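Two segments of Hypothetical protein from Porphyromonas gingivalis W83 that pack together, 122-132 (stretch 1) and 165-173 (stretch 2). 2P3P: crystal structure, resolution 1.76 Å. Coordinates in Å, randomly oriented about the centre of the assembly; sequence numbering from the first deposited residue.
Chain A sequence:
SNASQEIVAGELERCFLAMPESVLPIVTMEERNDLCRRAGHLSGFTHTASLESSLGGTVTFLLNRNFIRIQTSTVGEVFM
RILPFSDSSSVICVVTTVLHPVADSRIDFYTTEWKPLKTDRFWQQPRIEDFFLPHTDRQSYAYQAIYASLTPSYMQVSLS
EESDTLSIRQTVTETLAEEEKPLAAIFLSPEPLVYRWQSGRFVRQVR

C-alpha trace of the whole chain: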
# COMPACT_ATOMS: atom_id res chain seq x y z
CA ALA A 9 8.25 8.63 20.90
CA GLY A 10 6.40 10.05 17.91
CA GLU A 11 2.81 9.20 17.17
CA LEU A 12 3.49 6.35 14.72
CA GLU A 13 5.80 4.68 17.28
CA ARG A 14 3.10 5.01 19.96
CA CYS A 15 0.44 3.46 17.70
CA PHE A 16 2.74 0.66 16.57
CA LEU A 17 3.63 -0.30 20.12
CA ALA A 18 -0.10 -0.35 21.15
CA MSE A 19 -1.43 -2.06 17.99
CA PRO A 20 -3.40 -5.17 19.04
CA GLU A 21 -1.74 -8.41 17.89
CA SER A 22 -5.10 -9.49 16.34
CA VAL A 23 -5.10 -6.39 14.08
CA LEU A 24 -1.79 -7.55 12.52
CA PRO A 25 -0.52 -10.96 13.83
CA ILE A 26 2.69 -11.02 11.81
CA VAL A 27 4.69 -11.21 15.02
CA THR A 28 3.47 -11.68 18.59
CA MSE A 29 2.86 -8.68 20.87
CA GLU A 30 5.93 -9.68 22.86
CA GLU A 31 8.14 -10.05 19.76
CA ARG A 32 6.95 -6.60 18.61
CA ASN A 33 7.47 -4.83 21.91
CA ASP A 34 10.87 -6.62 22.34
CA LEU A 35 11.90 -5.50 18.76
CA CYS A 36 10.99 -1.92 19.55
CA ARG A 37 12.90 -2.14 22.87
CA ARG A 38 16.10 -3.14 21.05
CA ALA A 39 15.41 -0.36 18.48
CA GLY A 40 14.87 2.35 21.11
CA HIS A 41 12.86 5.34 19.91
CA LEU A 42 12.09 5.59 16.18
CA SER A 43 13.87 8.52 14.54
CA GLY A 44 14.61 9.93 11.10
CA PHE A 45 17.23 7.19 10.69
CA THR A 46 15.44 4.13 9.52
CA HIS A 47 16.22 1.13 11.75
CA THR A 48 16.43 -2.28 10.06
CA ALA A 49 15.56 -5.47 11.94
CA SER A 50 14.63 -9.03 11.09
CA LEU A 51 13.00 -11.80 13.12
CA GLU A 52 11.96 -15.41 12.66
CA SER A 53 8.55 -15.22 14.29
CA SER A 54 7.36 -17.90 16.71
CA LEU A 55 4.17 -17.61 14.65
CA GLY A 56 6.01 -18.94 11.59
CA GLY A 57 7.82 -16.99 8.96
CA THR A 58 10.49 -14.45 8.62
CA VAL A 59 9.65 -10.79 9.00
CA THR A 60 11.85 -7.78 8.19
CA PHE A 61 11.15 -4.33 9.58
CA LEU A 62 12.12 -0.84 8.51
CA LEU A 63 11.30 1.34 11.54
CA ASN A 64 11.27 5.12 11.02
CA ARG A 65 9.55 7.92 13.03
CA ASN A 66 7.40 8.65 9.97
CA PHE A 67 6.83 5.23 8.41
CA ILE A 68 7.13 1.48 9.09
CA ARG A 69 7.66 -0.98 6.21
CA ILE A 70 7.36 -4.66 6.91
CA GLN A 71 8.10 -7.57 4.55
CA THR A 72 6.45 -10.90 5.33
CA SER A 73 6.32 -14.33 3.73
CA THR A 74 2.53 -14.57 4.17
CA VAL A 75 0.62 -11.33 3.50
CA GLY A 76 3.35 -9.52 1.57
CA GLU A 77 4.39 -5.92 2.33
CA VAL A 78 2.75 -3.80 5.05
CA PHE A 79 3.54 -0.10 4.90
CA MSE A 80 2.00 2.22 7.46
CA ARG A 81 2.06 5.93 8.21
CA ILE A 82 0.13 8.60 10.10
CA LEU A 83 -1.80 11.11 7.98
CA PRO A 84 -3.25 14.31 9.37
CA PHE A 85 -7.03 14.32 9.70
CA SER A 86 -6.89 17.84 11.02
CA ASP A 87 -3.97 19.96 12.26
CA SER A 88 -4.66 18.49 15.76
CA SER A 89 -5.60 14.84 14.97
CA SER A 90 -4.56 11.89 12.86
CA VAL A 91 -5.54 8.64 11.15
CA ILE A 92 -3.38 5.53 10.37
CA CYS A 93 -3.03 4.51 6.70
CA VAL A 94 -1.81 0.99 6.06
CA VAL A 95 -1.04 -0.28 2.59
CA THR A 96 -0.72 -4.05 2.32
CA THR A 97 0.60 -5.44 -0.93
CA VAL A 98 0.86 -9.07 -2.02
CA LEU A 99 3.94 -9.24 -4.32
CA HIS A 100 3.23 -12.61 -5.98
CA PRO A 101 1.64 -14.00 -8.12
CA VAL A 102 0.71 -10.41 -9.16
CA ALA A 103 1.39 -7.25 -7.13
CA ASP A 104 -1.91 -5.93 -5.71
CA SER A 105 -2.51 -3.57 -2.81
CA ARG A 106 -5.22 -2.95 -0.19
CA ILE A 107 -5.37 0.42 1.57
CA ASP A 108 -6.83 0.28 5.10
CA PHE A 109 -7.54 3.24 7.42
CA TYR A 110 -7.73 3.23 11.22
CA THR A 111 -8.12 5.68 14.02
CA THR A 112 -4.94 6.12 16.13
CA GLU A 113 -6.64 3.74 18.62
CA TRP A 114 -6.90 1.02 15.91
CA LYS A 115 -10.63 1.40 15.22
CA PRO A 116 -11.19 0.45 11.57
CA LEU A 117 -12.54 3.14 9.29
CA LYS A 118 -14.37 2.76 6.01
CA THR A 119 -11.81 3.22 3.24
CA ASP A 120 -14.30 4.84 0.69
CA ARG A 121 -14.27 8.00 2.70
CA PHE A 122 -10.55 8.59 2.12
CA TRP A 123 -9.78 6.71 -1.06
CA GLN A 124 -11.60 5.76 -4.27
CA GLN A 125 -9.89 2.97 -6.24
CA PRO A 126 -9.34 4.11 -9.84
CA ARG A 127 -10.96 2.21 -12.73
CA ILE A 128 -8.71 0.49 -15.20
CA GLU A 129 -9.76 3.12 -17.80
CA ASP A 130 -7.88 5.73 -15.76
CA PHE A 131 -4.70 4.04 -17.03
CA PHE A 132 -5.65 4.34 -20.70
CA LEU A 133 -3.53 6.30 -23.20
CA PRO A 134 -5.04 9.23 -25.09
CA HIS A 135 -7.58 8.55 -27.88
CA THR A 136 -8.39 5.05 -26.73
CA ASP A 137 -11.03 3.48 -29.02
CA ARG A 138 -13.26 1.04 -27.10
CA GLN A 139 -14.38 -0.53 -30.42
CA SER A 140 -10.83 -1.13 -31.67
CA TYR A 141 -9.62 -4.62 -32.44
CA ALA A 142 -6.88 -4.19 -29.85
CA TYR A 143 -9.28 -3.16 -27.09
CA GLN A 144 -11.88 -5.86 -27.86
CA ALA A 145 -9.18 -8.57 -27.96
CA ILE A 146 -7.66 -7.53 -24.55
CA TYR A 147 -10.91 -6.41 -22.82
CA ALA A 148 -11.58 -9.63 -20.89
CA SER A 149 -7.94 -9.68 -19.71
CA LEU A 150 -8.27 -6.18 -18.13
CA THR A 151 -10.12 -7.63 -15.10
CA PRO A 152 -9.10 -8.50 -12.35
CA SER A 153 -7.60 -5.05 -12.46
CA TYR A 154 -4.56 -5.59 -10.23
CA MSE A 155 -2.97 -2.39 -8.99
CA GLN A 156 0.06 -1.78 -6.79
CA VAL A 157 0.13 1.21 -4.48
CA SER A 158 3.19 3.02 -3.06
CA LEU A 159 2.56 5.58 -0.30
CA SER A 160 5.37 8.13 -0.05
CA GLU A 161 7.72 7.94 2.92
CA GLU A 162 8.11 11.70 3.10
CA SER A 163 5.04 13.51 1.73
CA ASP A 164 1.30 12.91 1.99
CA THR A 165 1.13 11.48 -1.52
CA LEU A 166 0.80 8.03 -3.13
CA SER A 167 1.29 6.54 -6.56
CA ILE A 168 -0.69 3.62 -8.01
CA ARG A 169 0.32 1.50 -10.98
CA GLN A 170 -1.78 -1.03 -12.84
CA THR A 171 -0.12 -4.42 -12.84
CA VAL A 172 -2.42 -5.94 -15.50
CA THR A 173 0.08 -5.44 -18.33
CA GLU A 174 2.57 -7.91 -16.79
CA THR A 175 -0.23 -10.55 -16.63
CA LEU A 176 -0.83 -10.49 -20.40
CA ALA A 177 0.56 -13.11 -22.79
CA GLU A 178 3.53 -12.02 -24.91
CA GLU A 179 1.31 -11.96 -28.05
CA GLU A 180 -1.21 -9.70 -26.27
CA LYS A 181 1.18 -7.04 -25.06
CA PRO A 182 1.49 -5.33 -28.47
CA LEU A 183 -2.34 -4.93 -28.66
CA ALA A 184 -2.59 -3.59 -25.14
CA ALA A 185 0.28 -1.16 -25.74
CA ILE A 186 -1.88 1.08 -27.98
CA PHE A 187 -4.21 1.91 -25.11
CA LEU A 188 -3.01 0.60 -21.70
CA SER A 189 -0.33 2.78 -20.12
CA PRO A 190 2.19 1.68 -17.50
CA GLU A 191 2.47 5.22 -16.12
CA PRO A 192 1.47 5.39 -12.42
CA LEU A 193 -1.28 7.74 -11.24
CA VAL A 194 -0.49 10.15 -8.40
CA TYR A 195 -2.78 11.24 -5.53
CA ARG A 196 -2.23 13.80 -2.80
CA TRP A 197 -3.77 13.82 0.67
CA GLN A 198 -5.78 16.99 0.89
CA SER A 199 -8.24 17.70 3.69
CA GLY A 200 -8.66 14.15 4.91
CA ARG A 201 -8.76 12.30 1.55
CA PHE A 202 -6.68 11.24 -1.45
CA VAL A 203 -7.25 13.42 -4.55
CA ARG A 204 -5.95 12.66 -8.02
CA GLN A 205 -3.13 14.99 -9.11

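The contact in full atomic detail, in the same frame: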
# COMPACT_ATOMS: atom_id res chain seq x y z
N PHE A 122 -11.87 8.03 2.33
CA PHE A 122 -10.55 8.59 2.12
C PHE A 122 -9.92 8.27 0.77
O PHE A 122 -8.95 8.91 0.34
CB PHE A 122 -9.62 8.02 3.20
CG PHE A 122 -10.14 8.18 4.57
CD1 PHE A 122 -10.14 9.41 5.16
CD2 PHE A 122 -10.66 7.11 5.27
CE1 PHE A 122 -10.61 9.59 6.48
CE2 PHE A 122 -11.12 7.27 6.57
CZ PHE A 122 -11.09 8.51 7.16
N TRP A 123 -10.42 7.23 0.13
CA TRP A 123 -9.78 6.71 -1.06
C TRP A 123 -10.80 6.04 -1.98
O TRP A 123 -11.61 5.22 -1.53
CB TRP A 123 -8.72 5.69 -0.66
CG TRP A 123 -8.24 4.81 -1.79
CD1 TRP A 123 -8.57 3.51 -2.01
CD2 TRP A 123 -7.36 5.18 -2.84
NE1 TRP A 123 -7.95 3.04 -3.17
CE2 TRP A 123 -7.20 4.05 -3.69
CE3 TRP A 123 -6.69 6.37 -3.17
CZ2 TRP A 123 -6.39 4.07 -4.82
CZ3 TRP A 123 -5.87 6.38 -4.26
CH2 TRP A 123 -5.73 5.24 -5.08
N GLN A 124 -10.79 6.42 -3.25
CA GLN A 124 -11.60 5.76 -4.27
C GLN A 124 -10.66 5.05 -5.25
O GLN A 124 -9.92 5.69 -5.97
CB GLN A 124 -12.47 6.77 -5.05
CG GLN A 124 -13.29 6.18 -6.15
CD GLN A 124 -14.21 7.22 -6.86
OE1 GLN A 124 -14.50 8.32 -6.33
NE2 GLN A 124 -14.72 6.84 -8.03
N GLN A 125 -10.76 3.73 -5.34
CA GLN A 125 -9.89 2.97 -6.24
C GLN A 125 -10.14 3.42 -7.70
O GLN A 125 -11.28 3.47 -8.13
CB GLN A 125 -10.17 1.46 -6.12
CG GLN A 125 -9.23 0.54 -6.87
CD GLN A 125 -7.89 0.31 -6.17
OE1 GLN A 125 -7.48 1.12 -5.37
NE2 GLN A 125 -7.21 -0.77 -6.50
N PRO A 126 -9.09 3.77 -8.44
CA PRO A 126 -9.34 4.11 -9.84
C PRO A 126 -9.82 2.91 -10.65
O PRO A 126 -9.62 1.78 -10.21
CB PRO A 126 -7.97 4.58 -10.35
CG PRO A 126 -6.97 4.10 -9.40
CD PRO A 126 -7.66 3.88 -8.06
N ARG A 127 -10.55 3.20 -11.73
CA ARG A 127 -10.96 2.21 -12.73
C ARG A 127 -9.79 1.94 -13.64
O ARG A 127 -8.90 2.80 -13.79
CB ARG A 127 -12.15 2.71 -13.57
CG ARG A 127 -13.43 2.96 -12.78
CD ARG A 127 -14.53 3.62 -13.62
NE ARG A 127 -14.75 2.94 -14.90
CZ ARG A 127 -15.85 3.04 -15.64
NH1 ARG A 127 -15.92 2.38 -16.78
NH2 ARG A 127 -16.89 3.77 -15.24
N ILE A 128 -9.81 0.80 -14.31
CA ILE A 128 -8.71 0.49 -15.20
C ILE A 128 -8.64 1.54 -16.33
O ILE A 128 -7.56 1.79 -16.89
CB ILE A 128 -8.77 -0.95 -15.76
CG1 ILE A 128 -7.45 -1.35 -16.42
CG2 ILE A 128 -9.94 -1.11 -16.79
CD1 ILE A 128 -6.21 -1.29 -15.52
N GLU A 129 -9.77 2.18 -16.69
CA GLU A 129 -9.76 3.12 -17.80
C GLU A 129 -8.94 4.37 -17.50
O GLU A 129 -8.52 5.07 -18.43
CB GLU A 129 -11.19 3.52 -18.27
CG GLU A 129 -12.00 4.38 -17.27
CD GLU A 129 -13.30 4.93 -17.85
OE1 GLU A 129 -13.60 4.73 -19.07
OE2 GLU A 129 -14.01 5.60 -17.08
N ASP A 130 -8.77 4.65 -16.21
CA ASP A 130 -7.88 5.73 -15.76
C ASP A 130 -6.43 5.57 -16.21
O ASP A 130 -5.66 6.54 -16.16
CB ASP A 130 -7.97 5.91 -14.26
CG ASP A 130 -9.38 6.30 -13.82
OD1 ASP A 130 -10.09 6.98 -14.59
OD2 ASP A 130 -9.76 5.91 -12.72
N PHE A 131 -6.07 4.36 -16.65
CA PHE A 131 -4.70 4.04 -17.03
C PHE A 131 -4.60 3.96 -18.56
O PHE A 131 -3.57 3.54 -19.13
CB PHE A 131 -4.27 2.70 -16.41
CG PHE A 131 -4.16 2.73 -14.92
CD1 PHE A 131 -2.95 3.09 -14.30
CD2 PHE A 131 -5.25 2.45 -14.12
CE1 PHE A 131 -2.84 3.14 -12.93
CE2 PHE A 131 -5.14 2.53 -12.73
CZ PHE A 131 -3.92 2.87 -12.15
N PHE A 132 -5.67 4.39 -19.24
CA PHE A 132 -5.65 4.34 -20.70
C PHE A 132 -4.89 5.52 -21.29
O PHE A 132 -4.93 6.65 -20.77
CB PHE A 132 -7.07 4.30 -21.29
CG PHE A 132 -7.84 3.01 -21.05
CD1 PHE A 132 -7.27 1.88 -20.42
CD2 PHE A 132 -9.14 2.94 -21.48
CE1 PHE A 132 -8.02 0.74 -20.22
CE2 PHE A 132 -9.91 1.80 -21.28
CZ PHE A 132 -9.35 0.70 -20.65
N THR A 165 1.44 11.80 -0.15
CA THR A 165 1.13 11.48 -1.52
C THR A 165 1.32 9.98 -1.71
O THR A 165 2.08 9.34 -0.97
CB THR A 165 2.03 12.27 -2.52
OG1 THR A 165 3.41 11.89 -2.39
CG2 THR A 165 1.90 13.79 -2.30
N LEU A 166 0.67 9.44 -2.74
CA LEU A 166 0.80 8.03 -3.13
C LEU A 166 0.73 7.94 -4.63
O LEU A 166 0.17 8.85 -5.27
CB LEU A 166 -0.26 7.14 -2.48
CG LEU A 166 -1.74 7.16 -2.89
CD1 LEU A 166 -2.00 6.55 -4.26
CD2 LEU A 166 -2.58 6.38 -1.82
N SER A 167 1.30 6.86 -5.16
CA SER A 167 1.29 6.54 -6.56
C SER A 167 0.70 5.14 -6.72
O SER A 167 0.88 4.28 -5.86
CB SER A 167 2.73 6.62 -7.09
OG SER A 167 2.83 6.44 -8.47
N ILE A 168 -0.08 4.93 -7.76
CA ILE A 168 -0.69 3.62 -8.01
C ILE A 168 -0.47 3.24 -9.45
O ILE A 168 -0.73 4.05 -10.36
CB ILE A 168 -2.20 3.61 -7.58
CG1 ILE A 168 -2.83 2.19 -7.68
CG2 ILE A 168 -3.01 4.74 -8.34
CD1 ILE A 168 -4.27 2.15 -7.13
N ARG A 169 -0.03 2.01 -9.67
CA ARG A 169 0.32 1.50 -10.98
C ARG A 169 -0.56 0.28 -11.23
O ARG A 169 -0.76 -0.54 -10.31
CB ARG A 169 1.80 1.12 -11.08
CG ARG A 169 2.25 0.02 -10.16
CD ARG A 169 3.76 -0.26 -10.18
NE ARG A 169 4.56 0.92 -9.81
CZ ARG A 169 5.78 1.18 -10.28
NH1 ARG A 169 6.38 0.35 -11.12
NH2 ARG A 169 6.42 2.26 -9.90
N GLN A 170 -1.14 0.20 -12.43
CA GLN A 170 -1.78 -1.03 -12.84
C GLN A 170 -0.73 -2.10 -13.08
O GLN A 170 0.35 -1.85 -13.62
CB GLN A 170 -2.77 -0.85 -14.03
CG GLN A 170 -2.18 -0.32 -15.37
CD GLN A 170 -1.49 -1.39 -16.18
OE1 GLN A 170 -1.70 -2.58 -15.94
NE2 GLN A 170 -0.59 -0.99 -17.05
N THR A 171 -1.03 -3.30 -12.63
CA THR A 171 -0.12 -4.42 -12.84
C THR A 171 -0.79 -5.48 -13.72
O THR A 171 -0.36 -6.63 -13.70
CB THR A 171 0.38 -5.02 -11.52
OG1 THR A 171 -0.73 -5.38 -10.70
CG2 THR A 171 1.25 -4.04 -10.71
N VAL A 172 -1.80 -5.08 -14.50
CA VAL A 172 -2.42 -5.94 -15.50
C VAL A 172 -1.46 -6.26 -16.68
O VAL A 172 -1.39 -7.39 -17.18
CB VAL A 172 -3.76 -5.29 -16.05
CG1 VAL A 172 -4.35 -6.10 -17.19
CG2 VAL A 172 -4.79 -5.10 -14.94
N THR A 173 -0.76 -5.25 -17.18
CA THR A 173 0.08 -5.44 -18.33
C THR A 173 1.04 -6.62 -18.17
O THR A 173 1.17 -7.43 -19.07
CB THR A 173 0.86 -4.20 -18.72
OG1 THR A 173 -0.04 -3.13 -19.00
CG2 THR A 173 1.74 -4.50 -19.97

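This is a small, apolar contact, 393 Å² counting both sides, in which an irregular loop that includes a 3-10 segment lays its side chains against one face of a strand, with no hydrogen bond crossing between them.

The strand sets the pattern. From L166 to Q170 the side chains alternate, so L166, I168 and Q170 point their CA-to-CB bonds toward the loop while S167 and R169 point away. The loop answers in the same order: by CA position, W123 pairs with L166, P126 with I168 and F131 with Q170. The CA-CA spacing closes from 10.9 Å at W123 and L166 to 7.2 Å at F131 and Q170. At the wide end a large indole bridges the gap; at the narrow end a phenyl ring reaches the strand backbone itself.

I168 is the hub, with 87 Å² covered. Its extended side chain, both chi angles t, carries CD1 to the edge of the indole, 3.7 Å from W123 CZ2, and also to 3.9 Å from P126 CD. W123 also reaches L166, the next loop-facing position two residues back along the strand, where its CZ3 lies 3.9 Å from L166 CD1. The indole nitrogen is satisfied within its own stretch: W123 NE1 donates to Q125 OE1 at 3.0 Å. That same carboxamide oxygen, Q125 OE1, sits 3.8 Å from I168 CD1, so the polar pair is settled locally beside the apolar cluster.

F131 uses its ring in two ways. One face receives the methylene of Q170, with Q170 CB 3.9 Å from the ring centroid and only 10° off the normal, a CH-pi contact. The edge meets the backbone at I168 O, 3.4 Å from F131 CE1; Q170 N is equally close to F131 CE1, at 3.4 Å, but lies out of the ring plane, on the side of Q170 CB.

Q170 shows how a polar residue can serve an apolar surface. Its aliphatic part faces the loop, with CB also 3.8 Å from I128 CD1, while chi1 and chi2, both p, lead the end of the side chain away. There Q170 OE1 accepts from T173 N at 3.1 Å and, weakly, from V172 N at 2.9 Å, and Q170 NE2 donates to T173 OG1 at 2.9 Å. I128 extends the apolar patch to V172, its CD1 4.1 Å from V172 CG2.

The 3-10 segment that presents I128 and F131 is braced from within: R127 N donates to D130 OD2 at 3.0 Å, and F131 N to I128 O at 3.0 Å. The rule to read here is that the polar ends of Q125 and Q170 find partners within their own stretches, while carbon makes most of the contact between them.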